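Local coordinates for protein tyrocidine synthase 2 (Brevibacillus parabrevis, PDB 6TA8) that belongs to the nonribosomal peptide synthetases, large modular proteins, and is seen here in a condensation-domain part, at residues 226-231 with 374-379; 218-223 with 352-357; 296-301 with 329-334. All coordinates share one frame; numbering follows the deposited sequence.

Contact 1: residues 226-231 with 374-379; sequences NLETTT and PLAFTL
Helix 221-229 meets a loop here, on the surface of the condensation-domain fold. The glutamate E228 of this helix reaches into the bend of loop 374-379, while L379 packs back against the helix. The E228 chain is extended beyond CG, with CG anti to the carbonyl carbon (chi1 -69°), and this carries the carboxylate to the loop backbone. The backbone N of T378 gives E228 OE1 a weak hydrogen bond of 3.3 Å. The distance from F377 N to E228 OE1 is 2.9 Å. The other oxygen, OE2, lies on the side of L375 and takes a weak hydrogen bond from the hydroxyl of Y360. Within the loop, L375 CD2 lies over the centre of one face of the F377 ring. L379 completes the contact through both methyls. Its CD1 approaches E228 CA at 3.7 Å and T231 OG1 at 3.6 Å, and its CD2 meets L227 CD2 at 4.0 Å, the two leucines crossing at about a right angle. L227, T231 and L379 also touch V330 of strand 325-332. F377 turns to helix 359-365, where its ring meets Y360 edge-to-face.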
loop_
_atom_site.group_PDB
_atom_site.type_symbol
_atom_site.label_atom_id
_atom_site.label_comp_id
_atom_site.label_asym_id
_atom_site.label_seq_id
_atom_site.Cartn_x
_atom_site.Cartn_y
_atom_site.Cartn_z
ATOM N N ASN A 226 13.133 -3.798 23.780
ATOM C CA ASN A 226 13.765 -2.552 24.201
ATOM C C ASN A 226 12.981 -1.347 23.700
ATOM O O ASN A 226 12.846 -0.344 24.409
ATOM C CB ASN A 226 15.208 -2.498 23.697
ATOM C CG ASN A 226 15.882 -1.166 23.985
ATOM O OD1 ASN A 226 15.681 -0.185 23.268
ATOM N ND2 ASN A 226 16.693 -1.131 25.037
ATOM N N LEU A 227 12.450 -1.429 22.480
ATOM C CA LEU A 227 11.687 -0.313 21.935
ATOM C C LEU A 227 10.386 -0.100 22.700
ATOM O O LEU A 227 9.976 1.044 22.927
ATOM C CB LEU A 227 11.415 -0.548 20.448
ATOM C CG LEU A 227 10.807 0.613 19.659
ATOM C CD1 LEU A 227 11.862 1.662 19.323
ATOM C CD2 LEU A 227 10.130 0.111 18.394
ATOM N N GLU A 228 9.728 -1.180 23.126
ATOM C CA GLU A 228 8.417 -1.023 23.743
ATOM C C GLU A 228 8.482 -0.513 25.176
ATOM O O GLU A 228 7.462 -0.047 25.693
ATOM C CB GLU A 228 7.650 -2.344 23.705
ATOM C CG GLU A 228 7.235 -2.756 22.310
ATOM C CD GLU A 228 6.379 -3.996 22.308
ATOM O OE1 GLU A 228 5.998 -4.455 23.405
ATOM O OE2 GLU A 228 6.091 -4.513 21.209
ATOM N N THR A 229 9.648 -0.570 25.822
ATOM C CA THR A 229 9.761 -0.188 27.226
ATOM C C THR A 229 10.358 1.197 27.439
ATOM O O THR A 229 10.150 1.786 28.507
ATOM C CB THR A 229 10.613 -1.209 27.988
ATOM O OG1 THR A 229 11.890 -1.344 27.350
ATOM C CG2 THR A 229 9.921 -2.562 28.020
ATOM N N THR A 230 11.091 1.724 26.462
ATOM C CA THR A 230 11.741 3.018 26.584
ATOM C C THR A 230 10.923 4.154 25.983
ATOM O O THR A 230 11.368 5.304 26.022
ATOM C CB THR A 230 13.123 2.979 25.920
ATOM O OG1 THR A 230 13.865 4.157 26.260
ATOM C CG2 THR A 230 12.988 2.892 24.406
ATOM N N THR A 231 9.746 3.873 25.434
ATOM C CA THR A 231 8.927 4.898 24.802
ATOM C C THR A 231 7.858 5.413 25.746
ATOM O O THR A 231 7.257 4.651 26.506
ATOM C CB THR A 231 8.251 4.378 23.536
ATOM O OG1 THR A 231 7.505 3.194 23.862
ATOM C CG2 THR A 231 9.277 4.085 22.463
ATOM N N PRO A 374 9.603 -11.190 27.560
ATOM C CA PRO A 374 8.151 -11.036 27.380
ATOM C C PRO A 374 7.778 -9.874 26.472
ATOM O O PRO A 374 7.627 -8.739 26.933
ATOM C CB PRO A 374 7.641 -10.814 28.811
ATOM C CG PRO A 374 8.712 -11.374 29.695
ATOM C CD PRO A 374 9.998 -11.108 28.975
ATOM N N LEU A 375 7.628 -10.150 25.179
ATOM C CA LEU A 375 7.171 -9.145 24.229
ATOM C C LEU A 375 5.651 -9.051 24.301
ATOM O O LEU A 375 4.953 -10.055 24.119
ATOM C CB LEU A 375 7.629 -9.498 22.815
ATOM C CG LEU A 375 8.002 -8.340 21.883
ATOM C CD1 LEU A 375 8.541 -8.868 20.563
ATOM C CD2 LEU A 375 6.817 -7.422 21.644
ATOM N N ALA A 376 5.140 -7.850 24.565
ATOM C CA ALA A 376 3.712 -7.641 24.741
ATOM C C ALA A 376 3.055 -6.879 23.599
ATOM O O ALA A 376 1.820 -6.851 23.533
ATOM C CB ALA A 376 3.443 -6.901 26.060
ATOM N N PHE A 377 3.835 -6.274 22.704
ATOM C CA PHE A 377 3.313 -5.491 21.583
ATOM C C PHE A 377 2.348 -4.415 22.078
ATOM O O PHE A 377 1.149 -4.441 21.802
ATOM C CB PHE A 377 2.637 -6.395 20.548
ATOM C CG PHE A 377 3.453 -7.592 20.159
ATOM C CD1 PHE A 377 4.399 -7.505 19.153
ATOM C CD2 PHE A 377 3.272 -8.808 20.800
ATOM C CE1 PHE A 377 5.151 -8.606 18.793
ATOM C CE2 PHE A 377 4.021 -9.912 20.446
ATOM C CZ PHE A 377 4.964 -9.810 19.442
ATOM N N THR A 378 2.897 -3.456 22.827
ATOM C CA THR A 378 2.095 -2.425 23.473
ATOM C C THR A 378 2.016 -1.128 22.680
ATOM O O THR A 378 1.188 -0.272 23.011
ATOM C CB THR A 378 2.645 -2.123 24.873
ATOM O OG1 THR A 378 3.990 -1.641 24.767
ATOM C CG2 THR A 378 2.625 -3.373 25.736
ATOM N N LEU A 379 2.845 -0.959 21.655
ATOM C CA LEU A 379 2.847 0.277 20.882
ATOM C C LEU A 379 1.617 0.333 19.982
ATOM O O LEU A 379 1.413 -0.548 19.140
ATOM C CB LEU A 379 4.125 0.379 20.053
ATOM C CG LEU A 379 5.281 1.194 20.641
ATOM C CD1 LEU A 379 5.656 0.690 22.024
ATOM C CD2 LEU A 379 6.481 1.152 19.710
#

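Contact 2: residues 218-223 with 352-357; sequences LREVAY and RIPKKG
E220 OE2 accepts a hydrogen bond from W224 NE1, one turn further along the same helical region, and also lies against P354 of the facing loop. P354 CG comes within 3.2 Å of E220 OE2, and E220 CG is 3.6 Å from the same ring carbon. With CG anti to the carbonyl carbon (chi1 -69°), the E220 chain slants across the proline, CG and carboxylate both meeting P354 CG. Y223 fills the other half of the contact. Its CG stands anti to the backbone N (chi1 167°), and the ring reaches across to 352-354. The carbonyl O of R352 lies over one face of this ring, offset toward the rim. The arginine chain crosses the tyrosine at about a right angle and touches it with its aliphatic CG and CD, R352 CD lying 3.5 Å from Y223 CE1. P354 CD approaches Y223 CD2 obliquely at 3.7 Å. The hydroxyl end, Y223 OH, comes 3.2 Å from I353 CG1. I353 in turn packs on Y327 and V329 of strand 325-332. Between 218-223 and 352-357 the contact is therefore packing without hydrogen bonds. The polar ties lie beside it: W224 engages the E220 carboxylate, and K355 adds a salt bridge to E216.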
loop_
_atom_site.group_PDB
_atom_site.type_symbol
_atom_site.label_atom_id
_atom_site.label_comp_id
_atom_site.label_asym_id
_atom_site.label_seq_id
_atom_site.Cartn_x
_atom_site.Cartn_y
_atom_site.Cartn_z
ATOM N N LEU A 218 14.260 -14.886 16.299
ATOM C CA LEU A 218 14.309 -14.795 17.754
ATOM C C LEU A 218 15.382 -13.829 18.237
ATOM O O LEU A 218 15.311 -13.361 19.379
ATOM C CB LEU A 218 14.544 -16.182 18.354
ATOM C CG LEU A 218 13.300 -17.053 18.520
ATOM C CD1 LEU A 218 13.671 -18.524 18.595
ATOM C CD2 LEU A 218 12.541 -16.630 19.761
ATOM N N ARG A 219 16.373 -13.523 17.399
ATOM C CA ARG A 219 17.413 -12.567 17.753
ATOM C C ARG A 219 16.931 -11.123 17.698
ATOM O O ARG A 219 17.679 -10.223 18.095
ATOM C CB ARG A 219 18.621 -12.745 16.830
ATOM C CG ARG A 219 19.219 -14.144 16.869
ATOM C CD ARG A 219 20.548 -14.205 16.135
ATOM N NE ARG A 219 20.447 -14.914 14.863
ATOM C CZ ARG A 219 20.790 -14.396 13.688
ATOM N NH1 ARG A 219 21.260 -13.158 13.619
ATOM N NH2 ARG A 219 20.666 -15.116 12.581
ATOM N N GLU A 220 15.710 -10.883 17.220
ATOM C CA GLU A 220 15.139 -9.545 17.152
ATOM C C GLU A 220 14.346 -9.167 18.394
ATOM O O GLU A 220 14.043 -7.983 18.575
ATOM C CB GLU A 220 14.217 -9.421 15.933
ATOM C CG GLU A 220 14.914 -9.441 14.588
ATOM C CD GLU A 220 13.944 -9.214 13.443
ATOM O OE1 GLU A 220 13.985 -9.983 12.459
ATOM O OE2 GLU A 220 13.133 -8.270 13.533
ATOM N N VAL A 221 14.002 -10.137 19.247
ATOM C CA VAL A 221 13.088 -9.876 20.356
ATOM C C VAL A 221 13.661 -8.824 21.297
ATOM O O VAL A 221 12.929 -7.974 21.819
ATOM C CB VAL A 221 12.764 -11.186 21.100
ATOM C CG1 VAL A 221 11.759 -10.932 22.212
ATOM C CG2 VAL A 221 12.238 -12.230 20.128
ATOM N N ALA A 222 14.978 -8.856 21.523
ATOM C CA ALA A 222 15.594 -7.883 22.419
ATOM C C ALA A 222 15.439 -6.460 21.899
ATOM O O ALA A 222 15.294 -5.523 22.693
ATOM C CB ALA A 222 17.072 -8.217 22.621
ATOM N N TYR A 223 15.461 -6.275 20.579
ATOM C CA TYR A 223 15.307 -4.936 20.020
ATOM C C TYR A 223 13.875 -4.438 20.168
ATOM O O TYR A 223 13.640 -3.327 20.658
ATOM C CB TYR A 223 15.727 -4.923 18.550
ATOM C CG TYR A 223 15.315 -3.661 17.829
ATOM C CD1 TYR A 223 16.020 -2.480 18.004
ATOM C CD2 TYR A 223 14.213 -3.649 16.982
ATOM C CE1 TYR A 223 15.646 -1.322 17.353
ATOM C CE2 TYR A 223 13.830 -2.494 16.327
ATOM C CZ TYR A 223 14.552 -1.334 16.516
ATOM O OH TYR A 223 14.179 -0.180 15.869
ATOM N N ARG A 352 18.931 0.925 12.717
ATOM C CA ARG A 352 18.840 0.028 13.863
ATOM C C ARG A 352 17.727 -1.001 13.701
ATOM O O ARG A 352 17.774 -2.054 14.345
ATOM C CB ARG A 352 18.626 0.843 15.141
ATOM C CG ARG A 352 18.855 0.075 16.432
ATOM C CD ARG A 352 18.411 0.878 17.648
ATOM N NE ARG A 352 19.250 2.050 17.878
ATOM C CZ ARG A 352 18.824 3.306 17.789
ATOM N NH1 ARG A 352 17.561 3.565 17.475
ATOM N NH2 ARG A 352 19.663 4.308 18.017
ATOM N N ILE A 353 16.740 -0.727 12.857
ATOM C CA ILE A 353 15.631 -1.668 12.653
ATOM C C ILE A 353 16.120 -2.843 11.813
ATOM O O ILE A 353 16.751 -2.629 10.763
ATOM C CB ILE A 353 14.450 -0.964 11.981
ATOM C CG1 ILE A 353 14.111 0.329 12.724
ATOM C CG2 ILE A 353 13.239 -1.887 11.920
ATOM C CD1 ILE A 353 12.835 0.996 12.254
ATOM N N PRO A 354 15.862 -4.089 12.223
ATOM C CA PRO A 354 16.342 -5.236 11.440
ATOM C C PRO A 354 15.402 -5.643 10.314
ATOM O O PRO A 354 14.202 -5.842 10.530
ATOM C CB PRO A 354 16.460 -6.342 12.495
ATOM C CG PRO A 354 15.398 -6.006 13.491
ATOM C CD PRO A 354 15.277 -4.500 13.512
ATOM N N LYS A 355 15.951 -5.763 9.102
ATOM C CA LYS A 355 15.235 -6.310 7.947
ATOM C C LYS A 355 13.949 -5.540 7.649
ATOM O O LYS A 355 12.925 -6.126 7.289
ATOM C CB LYS A 355 14.941 -7.800 8.138
ATOM C CG LYS A 355 16.125 -8.704 7.842
ATOM C CD LYS A 355 15.701 -10.160 7.764
ATOM C CE LYS A 355 16.810 -11.020 7.190
ATOM N NZ LYS A 355 16.389 -12.439 7.042
ATOM N N LYS A 356 14.005 -4.216 7.798
ATOM C CA LYS A 356 12.888 -3.329 7.460
ATOM C C LYS A 356 11.625 -3.690 8.241
ATOM O O LYS A 356 10.512 -3.631 7.718
ATOM C CB LYS A 356 12.615 -3.337 5.954
ATOM C CG LYS A 356 13.848 -3.094 5.099
ATOM C CD LYS A 356 14.251 -1.629 5.111
ATOM C CE LYS A 356 15.139 -1.298 3.923
ATOM N NZ LYS A 356 14.521 -1.734 2.638
ATOM N N GLY A 357 11.804 -4.082 9.502
ATOM C CA GLY A 357 10.683 -4.335 10.390
ATOM C C GLY A 357 9.751 -5.446 9.965
ATOM O O GLY A 357 8.621 -5.510 10.455
#

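Contact 3: residues 296-301 with 329-334; sequences NGVVIN and VVLDME
I300 and V329 form an antiparallel hydrogen-bonded pair, the two strands exchanging bonds in both directions. V329 N donates to I300 O at 2.8 Å, and I300 N donates to V329 O at 2.9 Å with a nearly straight N-H...O angle of 173°. Further along, L331 N bonds V298 O at 3.1 Å. M333 N reaches N296 O at 3.0 Å from above the carbonyl plane, 48° out of it. The side chain of N296 has its partner elsewhere: OD1 accepts a hydrogen bond from K290 NZ. V299 and V330 are a non-hydrogen-bonded pair, with a CA-H...O contact from V299 CA to V329 O. On the face that carries V298, I300, V329 and L331, L331 runs alongside V298 in the same direction. Its CD1 meets I300 CG1 at 3.7 Å and V298 CG1 at 4.0 Å. M333, bent at chi2 and chi3, curls its CE back to V298 CG1 at 3.8 Å. Strand 325-332 is the outermost of its mixed sheet within the chain. Strand 297-304 separates it from strand 383-390, which runs parallel to 297-304 and whose I383 touches V298 and I300. Helix 339-351 packs on V329 and D332.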
loop_
_atom_site.group_PDB
_atom_site.type_symbol
_atom_site.label_atom_id
_atom_site.label_comp_id
_atom_site.label_asym_id
_atom_site.label_seq_id
_atom_site.Cartn_x
_atom_site.Cartn_y
_atom_site.Cartn_z
ATOM N N ASN A 296 7.213 15.821 21.545
ATOM C CA ASN A 296 8.608 15.518 21.258
ATOM C C ASN A 296 8.819 14.031 20.998
ATOM O O ASN A 296 9.972 13.588 20.918
ATOM C CB ASN A 296 9.516 15.993 22.398
ATOM C CG ASN A 296 9.729 17.496 22.383
ATOM O OD1 ASN A 296 10.259 18.050 21.420
ATOM N ND2 ASN A 296 9.315 18.164 23.452
ATOM N N GLY A 297 7.746 13.256 20.862
ATOM C CA GLY A 297 7.833 11.847 20.542
ATOM C C GLY A 297 6.534 11.328 19.962
ATOM O O GLY A 297 5.471 11.485 20.571
ATOM N N VAL A 298 6.602 10.717 18.783
ATOM C CA VAL A 298 5.422 10.190 18.106
ATOM C C VAL A 298 5.760 8.814 17.547
ATOM O O VAL A 298 6.869 8.586 17.052
ATOM C CB VAL A 298 4.927 11.147 16.997
ATOM C CG1 VAL A 298 6.004 11.365 15.938
ATOM C CG2 VAL A 298 3.642 10.628 16.369
ATOM N N VAL A 299 4.808 7.891 17.649
ATOM C CA VAL A 299 4.964 6.533 17.142
ATOM C C VAL A 299 4.203 6.431 15.828
ATOM O O VAL A 299 2.983 6.633 15.790
ATOM C CB VAL A 299 4.464 5.492 18.156
ATOM C CG1 VAL A 299 4.621 4.090 17.595
ATOM C CG2 VAL A 299 5.216 5.631 19.472
ATOM N N ILE A 300 4.919 6.117 14.752
ATOM C CA ILE A 300 4.356 6.046 13.409
ATOM C C ILE A 300 4.254 4.585 12.994
ATOM O O ILE A 300 5.135 3.776 13.307
ATOM C CB ILE A 300 5.210 6.843 12.402
ATOM C CG1 ILE A 300 5.503 8.244 12.942
ATOM C CG2 ILE A 300 4.516 6.927 11.050
ATOM C CD1 ILE A 300 4.293 9.145 12.991
ATOM N N ASN A 301 3.173 4.251 12.288
ATOM C CA ASN A 301 2.982 2.914 11.726
ATOM C C ASN A 301 3.471 2.946 10.284
ATOM O O ASN A 301 2.710 3.202 9.349
ATOM C CB ASN A 301 1.522 2.491 11.824
ATOM C CG ASN A 301 1.299 1.048 11.411
ATOM O OD1 ASN A 301 1.483 0.687 10.248
ATOM N ND2 ASN A 301 0.890 0.216 12.362
ATOM N N VAL A 329 7.594 2.847 14.303
ATOM C CA VAL A 329 8.844 3.596 14.319
ATOM C C VAL A 329 8.686 4.744 15.305
ATOM O O VAL A 329 7.670 5.450 15.284
ATOM C CB VAL A 329 9.214 4.117 12.917
ATOM C CG1 VAL A 329 10.434 5.026 12.984
ATOM C CG2 VAL A 329 9.463 2.954 11.968
ATOM N N VAL A 330 9.681 4.927 16.167
ATOM C CA VAL A 330 9.637 5.927 17.228
ATOM C C VAL A 330 10.519 7.097 16.814
ATOM O O VAL A 330 11.749 6.987 16.791
ATOM C CB VAL A 330 10.084 5.338 18.572
ATOM C CG1 VAL A 330 10.075 6.409 19.652
ATOM C CG2 VAL A 330 9.184 4.178 18.953
ATOM N N LEU A 331 9.890 8.224 16.489
ATOM C CA LEU A 331 10.609 9.437 16.130
ATOM C C LEU A 331 10.909 10.257 17.378
ATOM O O LEU A 331 10.125 10.286 18.330
ATOM C CB LEU A 331 9.800 10.270 15.137
ATOM C CG LEU A 331 9.367 9.554 13.856
ATOM C CD1 LEU A 331 8.510 10.468 12.995
ATOM C CD2 LEU A 331 10.582 9.066 13.085
ATOM N N ASP A 332 12.060 10.928 17.365
ATOM C CA ASP A 332 12.530 11.710 18.501
ATOM C C ASP A 332 12.697 13.160 18.072
ATOM O O ASP A 332 13.489 13.458 17.170
ATOM C CB ASP A 332 13.849 11.155 19.043
ATOM C CG ASP A 332 14.096 11.542 20.490
ATOM O OD1 ASP A 332 13.189 12.129 21.118
ATOM O OD2 ASP A 332 15.200 11.259 21.001
ATOM N N MET A 333 11.951 14.057 18.718
ATOM C CA MET A 333 12.041 15.491 18.469
ATOM C C MET A 333 12.700 16.223 19.635
ATOM O O MET A 333 12.408 17.394 19.882
ATOM C CB MET A 333 10.656 16.073 18.192
ATOM C CG MET A 333 10.084 15.708 16.831
ATOM S SD MET A 333 9.473 14.013 16.750
ATOM C CE MET A 333 7.904 14.172 17.597
ATOM N N GLU A 334 13.600 15.538 20.348
ATOM C CA GLU A 334 14.186 16.098 21.564
ATOM C C GLU A 334 14.884 17.425 21.296
ATOM O O GLU A 334 14.770 18.366 22.091
ATOM C CB GLU A 334 15.160 15.094 22.180
ATOM C CG GLU A 334 15.890 15.598 23.415
ATOM C CD GLU A 334 16.906 14.600 23.936
ATOM O OE1 GLU A 334 17.107 13.557 23.278
ATOM O OE2 GLU A 334 17.504 14.859 25.001
#

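How the contacts relate
The three contacts lie on one side of the chain's centre, their own centres about 13 to 18 Å apart. Contacts 1 and 2 share helix 221-229: contact 2 uses its earlier residues and contact 1 the later ones. They meet where V221 packs on L375. Strand 325-332 joins contact 3 to the other two, and L379 of contact 1 also packs on V299. Along the chain the segments of contacts 1 and 2 alternate, and both strands of contact 3 fall between them. Loop 352-357 follows the strands, and loop 374-379 comes last. Contacts 1 and 2 thus bring helix 221-229 and two later loops over the edge of the mixed sheet in the condensation domain.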